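Local coordinates for protein ulvan Lyase-PL25 (Pseudoalteromonas sp. PLSV, PDB 5UAM) that cleaves ulvan, the sulfated cell-wall polysaccharide of green seaweeds, as a beta-propeller lyase of polysaccharide lyase family 25, at residues 119-125 with 160-164; 184-188 with 218-223. One frame throughout, in Å; residues are numbered along the deposited sequence.

Contacts 1 and 2 follow one another along the chain, 119-125 with 160-164 closing before 184-188 with 218-223 opens, and their centres lie 14 Å apart on the same side of the chain's centre. Contact 1 joins two loops that flank the strands 139-143 and 152-154; contact 2 sets a loop of the next sheet, between strands 175-180 and 188-193, against strand 217-227. They meet where Tyr164 packs on Tyr222, with OH 3.7 Å from CE2, and on Trp188. One phosphate ion is bonded by His119 of contact 1, by His184 and Tyr222 of contact 2, and also by His99 and Arg180, consistent with both contacts lining the substrate site.

Contact 1 (119-125 with 160-164); sequences HGGQASN and PFGTY. With PO4 (phosphate ion), chain E.
This pairing of two propeller loops, Gly120 with Gly162 and His119 with Thr163, lines the probable active site, holding His119, assigned to substrate binding, next to Tyr164, the assigned proton acceptor. The loops are joined by a backbone hydrogen bond from Gly120 N to Gly162 O (3.0 Å). Nearby, Thr163 OG1 lies at the edge of the His119 imidazole, 3.8 Å from CD2, and is hydrogen-bonded to Gly182 O. With CG anti to the backbone N (chi1 -164°), the His119 ring reaches toward the phosphate, and NE2 gives O4 a short, nearly straight bond (2.6 Å, 171°). ND1 is tied to Asp97, which fixes the ring's rotation. Tyr164 brings its OH to 2.8 Å from phosphate O3, while Thr163 CG2 sits over the centre of its ring. At the other end Phe161, the centre of an inverse gamma turn, puts CD1 3.4 Å from Gly120 O, which lies in its ring plane and is buried without a polar partner. Gly121 CA is 4.0 Å from Phe161 CD1. Asn125 CB packs on Pro160 CG (3.7 Å), and Asn125 OD1 accepts from both Gln122 N and NE2, pinning the 3-10 turn. Around the contact, His99 stacks on His119, the loop that follows 112-116 bonds through its backbone to Gly136, and Arg180 of strand 175-180 touches both His119 and Tyr164.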
loop_
_atom_site.group_PDB
_atom_site.type_symbol
_atom_site.label_atom_id
_atom_site.label_comp_id
_atom_site.label_asym_id
_atom_site.label_seq_id
_atom_site.Cartn_x
_atom_site.Cartn_y
_atom_site.Cartn_z
ATOM N N HIS A 119 2.075 -9.822 10.300
ATOM C CA HIS A 119 0.625 -9.728 10.337
ATOM C C HIS A 119 0.162 -9.578 11.772
ATOM O O HIS A 119 -0.792 -10.221 12.227
ATOM C CB HIS A 119 -0.063 -10.875 9.611
ATOM C CG HIS A 119 -1.502 -10.612 9.299
ATOM N ND1 HIS A 119 -2.284 -11.535 8.642
ATOM C CD2 HIS A 119 -2.290 -9.529 9.508
ATOM C CE1 HIS A 119 -3.503 -11.045 8.482
ATOM N NE2 HIS A 119 -3.530 -9.826 8.989
ATOM N N GLY A 120 0.855 -8.696 12.493
ATOM C CA GLY A 120 0.448 -8.278 13.826
ATOM C C GLY A 120 1.174 -8.950 14.976
ATOM O O GLY A 120 0.820 -8.708 16.141
ATOM N N GLY A 121 2.168 -9.783 14.700
ATOM C CA GLY A 121 2.862 -10.490 15.759
ATOM C C GLY A 121 1.995 -11.558 16.407
ATOM O O GLY A 121 0.890 -11.868 15.964
ATOM N N GLN A 122 2.515 -12.119 17.490
ATOM C CA GLN A 122 1.822 -13.169 18.212
ATOM C C GLN A 122 2.296 -13.145 19.660
ATOM O O GLN A 122 3.182 -12.367 20.025
ATOM C CB GLN A 122 2.056 -14.535 17.558
ATOM C CG GLN A 122 3.515 -14.932 17.451
ATOM C CD GLN A 122 4.046 -14.905 16.035
ATOM O OE1 GLN A 122 3.445 -15.486 15.111
ATOM N NE2 GLN A 122 5.192 -14.252 15.848
ATOM N N ALA A 123 1.701 -14.014 20.476
ATOM C CA ALA A 123 2.000 -14.012 21.908
ATOM C C ALA A 123 3.478 -14.241 22.200
ATOM O O ALA A 123 3.980 -13.779 23.232
ATOM C CB ALA A 123 1.155 -15.055 22.639
ATOM N N SER A 124 4.194 -14.988 21.350
ATOM C CA SER A 124 5.589 -15.279 21.644
ATOM C C SER A 124 6.450 -14.033 21.620
ATOM O O SER A 124 7.537 -14.039 22.213
ATOM C CB SER A 124 6.150 -16.307 20.658
ATOM O OG SER A 124 6.158 -15.798 19.343
ATOM N N ASN A 125 5.968 -12.948 21.021
ATOM C CA ASN A 125 6.736 -11.727 20.902
ATOM C C ASN A 125 6.604 -10.825 22.116
ATOM O O ASN A 125 7.431 -9.916 22.281
ATOM C CB ASN A 125 6.272 -10.948 19.685
ATOM C CG ASN A 125 6.516 -11.698 18.399
ATOM O OD1 ASN A 125 5.579 -12.064 17.708
ATOM N ND2 ASN A 125 7.768 -11.935 18.077
ATOM N N PRO A 160 7.687 -6.036 16.696
ATOM C CA PRO A 160 7.156 -7.165 15.922
ATOM C C PRO A 160 5.670 -7.065 15.667
ATOM O O PRO A 160 5.156 -7.755 14.772
ATOM C CB PRO A 160 7.470 -8.374 16.802
ATOM C CG PRO A 160 7.563 -7.804 18.195
ATOM C CD PRO A 160 8.187 -6.455 18.012
ATOM N N PHE A 161 4.961 -6.236 16.431
ATOM C CA PHE A 161 3.504 -6.116 16.324
ATOM C C PHE A 161 3.211 -5.082 15.250
ATOM O O PHE A 161 2.949 -3.904 15.519
ATOM C CB PHE A 161 2.909 -5.676 17.658
ATOM C CG PHE A 161 3.265 -6.563 18.786
ATOM C CD1 PHE A 161 2.820 -7.868 18.811
ATOM C CD2 PHE A 161 4.067 -6.112 19.824
ATOM C CE1 PHE A 161 3.165 -8.711 19.841
ATOM C CE2 PHE A 161 4.418 -6.945 20.850
ATOM C CZ PHE A 161 3.962 -8.248 20.871
ATOM N N GLY A 162 3.251 -5.526 14.007
ATOM C CA GLY A 162 3.046 -4.633 12.881
ATOM C C GLY A 162 2.396 -5.319 11.687
ATOM O O GLY A 162 2.641 -6.497 11.417
ATOM N N THR A 163 1.538 -4.580 10.997
ATOM C CA THR A 163 0.967 -4.948 9.705
ATOM C C THR A 163 0.936 -3.673 8.869
ATOM O O THR A 163 0.667 -2.589 9.392
ATOM C CB THR A 163 -0.522 -5.431 9.798
ATOM O OG1 THR A 163 -0.737 -6.363 10.873
ATOM C CG2 THR A 163 -0.954 -6.113 8.506
ATOM N N TYR A 164 1.141 -3.805 7.560
ATOM C CA TYR A 164 0.910 -2.725 6.586
ATOM C C TYR A 164 1.994 -1.649 6.592
ATOM O O TYR A 164 1.711 -0.448 6.755
ATOM C CB TYR A 164 -0.480 -2.113 6.714
ATOM C CG TYR A 164 -1.633 -3.059 6.553
ATOM C CD1 TYR A 164 -1.787 -3.807 5.402
ATOM C CD2 TYR A 164 -2.583 -3.201 7.552
ATOM C CE1 TYR A 164 -2.868 -4.628 5.250
ATOM C CE2 TYR A 164 -3.650 -4.020 7.419
ATOM C CZ TYR A 164 -3.796 -4.739 6.276
ATOM O OH TYR A 164 -4.884 -5.562 6.119
HETATM P P PO4 E . -6.576 -7.585 8.150
HETATM O O1 PO4 E . -7.807 -8.358 8.580
HETATM O O2 PO4 E . -6.776 -6.140 8.358
HETATM O O3 PO4 E . -6.414 -7.884 6.679
HETATM O O4 PO4 E . -5.401 -8.074 8.992
#

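Contact 2 (184-188 with 218-223); sequences HRSDW and VDSWYA. With ZN (zinc ion), chain D; PO4 (phosphate ion), chain E; EDO (1,2-ethanediol), chain J.
Hydrogen bonds connect His184 and Trp188 to strand 217-227. Ser220 OG, anti to its own N (chi1 -175°), donates to His184 O at 2.7 Å, and Trp188 NE1 gives its proton to Trp221 O at 2.8 Å. The second bond is bent (130°): the indole N-H meets the oxygen from above the carbonyl plane, and the oxygen itself lies off the indole plane. A water sits between the segments, accepting from Trp221 N (3.0 Å) and lying within bonding distance of the carbonyls of His184 and Ser186, so it bridges loop and strand.

Zinc coordination and a hydrogen bond to phosphate meet on one imidazole. His184 ND1 binds the zinc ion at 2.1 Å, with His240, Cys242 and His254 completing the site, while NE2 on the other side of the ring bonds phosphate O1 in the ring plane, nearly straight at 166°. Zinc thus fixes how the ring is turned and probably makes the N-H a stronger donor. Tyr222 OH donates to phosphate O2 (2.6 Å) and rests over a face of the His184 ring. Both are assigned to substrate binding, and the phosphate, probably from the crystallisation liquor, lies between them. Strand 217-227 shares its antiparallel propeller sheet with strands 175-180 and 188-193.

Packing covers both ends of 218-223. The Trp188 indole lies across the backbone of Tyr222 and Ala223, and Ala223 CB makes a CH-pi contact over its six-membered ring, 4.1 Å from the centroid. At the 218 end, Val218 CG2 is centred over one face of the Arg185 guanidinium; the extended arginine crosses the valine at about a right angle and ends in a salt bridge to Asp244.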
loop_
_atom_site.group_PDB
_atom_site.type_symbol
_atom_site.label_atom_id
_atom_site.label_comp_id
_atom_site.label_asym_id
_atom_site.label_seq_id
_atom_site.Cartn_x
_atom_site.Cartn_y
_atom_site.Cartn_z
ATOM N N HIS A 184 -6.553 -6.121 14.122
ATOM C CA HIS A 184 -7.585 -5.091 13.929
ATOM C C HIS A 184 -7.680 -4.109 15.073
ATOM O O HIS A 184 -7.914 -2.908 14.857
ATOM C CB HIS A 184 -8.954 -5.716 13.803
ATOM C CG HIS A 184 -9.183 -6.344 12.487
ATOM N ND1 HIS A 184 -10.445 -6.585 11.995
ATOM C CD2 HIS A 184 -8.313 -6.789 11.557
ATOM C CE1 HIS A 184 -10.335 -7.162 10.809
ATOM N NE2 HIS A 184 -9.055 -7.289 10.519
ATOM N N ARG A 185 -7.615 -4.602 16.303
ATOM C CA ARG A 185 -7.981 -3.792 17.447
ATOM C C ARG A 185 -6.701 -3.172 17.994
ATOM O O ARG A 185 -6.240 -3.457 19.101
ATOM C CB ARG A 185 -8.771 -4.621 18.452
ATOM C CG ARG A 185 -10.099 -5.054 17.838
ATOM C CD ARG A 185 -10.994 -5.825 18.788
ATOM N NE ARG A 185 -12.345 -5.896 18.250
ATOM C CZ ARG A 185 -13.397 -6.330 18.927
ATOM N NH1 ARG A 185 -13.267 -6.741 20.187
ATOM N NH2 ARG A 185 -14.585 -6.341 18.344
ATOM N N SER A 186 -6.144 -2.284 17.166
ATOM C CA SER A 186 -4.823 -1.736 17.398
ATOM C C SER A 186 -4.765 -0.301 16.910
ATOM O O SER A 186 -5.438 0.077 15.946
ATOM C CB SER A 186 -3.751 -2.512 16.620
ATOM O OG SER A 186 -3.782 -3.898 16.926
ATOM N N ASP A 187 -3.921 0.484 17.562
ATOM C CA ASP A 187 -3.640 1.817 17.049
ATOM C C ASP A 187 -2.797 1.726 15.781
ATOM O O ASP A 187 -2.064 0.761 15.555
ATOM C CB ASP A 187 -2.829 2.625 18.056
ATOM C CG ASP A 187 -3.608 3.027 19.315
ATOM O OD1 ASP A 187 -4.783 2.639 19.542
ATOM O OD2 ASP A 187 -2.985 3.758 20.122
ATOM N N TRP A 188 -2.896 2.756 14.945
ATOM C CA TRP A 188 -1.917 2.994 13.887
ATOM C C TRP A 188 -0.862 3.939 14.421
ATOM O O TRP A 188 -1.179 4.877 15.165
ATOM C CB TRP A 188 -2.554 3.564 12.623
ATOM C CG TRP A 188 -3.266 2.510 11.840
ATOM C CD1 TRP A 188 -4.394 1.851 12.218
ATOM C CD2 TRP A 188 -2.874 1.954 10.591
ATOM N NE1 TRP A 188 -4.744 0.929 11.270
ATOM C CE2 TRP A 188 -3.838 0.983 10.254
ATOM C CE3 TRP A 188 -1.815 2.193 9.717
ATOM C CZ2 TRP A 188 -3.773 0.247 9.065
ATOM C CZ3 TRP A 188 -1.758 1.430 8.505
ATOM C CH2 TRP A 188 -2.732 0.496 8.221
ATOM N N VAL A 218 -15.477 -2.089 18.115
ATOM C CA VAL A 218 -14.258 -1.358 18.439
ATOM C C VAL A 218 -13.906 -0.486 17.243
ATOM O O VAL A 218 -14.037 -0.915 16.090
ATOM C CB VAL A 218 -13.114 -2.344 18.767
ATOM C CG1 VAL A 218 -11.773 -1.629 18.912
ATOM C CG2 VAL A 218 -13.444 -3.119 20.030
ATOM N N ASP A 219 -13.485 0.750 17.514
ATOM C CA ASP A 219 -12.965 1.605 16.457
ATOM C C ASP A 219 -11.675 0.999 15.910
ATOM O O ASP A 219 -10.756 0.676 16.667
ATOM C CB ASP A 219 -12.633 3.006 16.981
ATOM C CG ASP A 219 -13.845 3.812 17.418
ATOM O OD1 ASP A 219 -14.995 3.576 16.973
ATOM O OD2 ASP A 219 -13.610 4.744 18.218
ATOM N N SER A 220 -11.600 0.879 14.590
ATOM C CA SER A 220 -10.464 0.301 13.888
ATOM C C SER A 220 -10.287 1.078 12.595
ATOM O O SER A 220 -11.215 1.744 12.127
ATOM C CB SER A 220 -10.746 -1.184 13.639
ATOM O OG SER A 220 -9.668 -1.877 13.057
ATOM N N TRP A 221 -9.086 0.995 12.013
ATOM C CA TRP A 221 -8.732 1.891 10.915
ATOM C C TRP A 221 -7.865 1.197 9.874
ATOM O O TRP A 221 -7.189 0.212 10.157
ATOM C CB TRP A 221 -7.916 3.075 11.435
ATOM C CG TRP A 221 -8.603 3.871 12.493
ATOM C CD1 TRP A 221 -8.436 3.773 13.866
ATOM C CD2 TRP A 221 -9.554 4.919 12.283
ATOM N NE1 TRP A 221 -9.228 4.697 14.496
ATOM C CE2 TRP A 221 -9.927 5.411 13.551
ATOM C CE3 TRP A 221 -10.124 5.495 11.141
ATOM C CZ2 TRP A 221 -10.840 6.451 13.705
ATOM C CZ3 TRP A 221 -11.038 6.520 11.294
ATOM C CH2 TRP A 221 -11.389 6.991 12.565
ATOM N N TYR A 222 -7.836 1.804 8.682
ATOM C CA TYR A 222 -6.849 1.460 7.659
ATOM C C TYR A 222 -6.342 2.754 7.042
ATOM O O TYR A 222 -7.138 3.588 6.601
ATOM C CB TYR A 222 -7.465 0.582 6.559
ATOM C CG TYR A 222 -7.821 -0.803 7.045
ATOM C CD1 TYR A 222 -9.076 -1.050 7.601
ATOM C CD2 TYR A 222 -6.926 -1.858 6.966
ATOM C CE1 TYR A 222 -9.415 -2.306 8.076
ATOM C CE2 TYR A 222 -7.245 -3.104 7.432
ATOM C CZ TYR A 222 -8.519 -3.344 7.965
ATOM O OH TYR A 222 -8.852 -4.590 8.441
ATOM N N ALA A 223 -5.024 2.923 7.009
ATOM C CA ALA A 223 -4.425 4.185 6.589
ATOM C C ALA A 223 -3.425 3.965 5.465
ATOM O O ALA A 223 -2.833 2.896 5.330
ATOM C CB ALA A 223 -3.707 4.865 7.772
HETATM ZN ZN ZN D . -12.313 -6.133 12.748
HETATM P P PO4 E . -6.576 -7.585 8.150
HETATM O O1 PO4 E . -7.807 -8.358 8.580
HETATM O O2 PO4 E . -6.776 -6.140 8.358
HETATM O O3 PO4 E . -6.414 -7.884 6.679
HETATM O O4 PO4 E . -5.401 -8.074 8.992
HETATM C C1 EDO J . -4.019 1.931 23.063
HETATM O O1 EDO J . -5.179 2.494 22.429
HETATM C C2 EDO J . -4.378 1.469 24.470
HETATM O O2 EDO J . -5.429 0.498 24.391
HETATM O O HOH W 1 -6.787 -0.234 13.465
#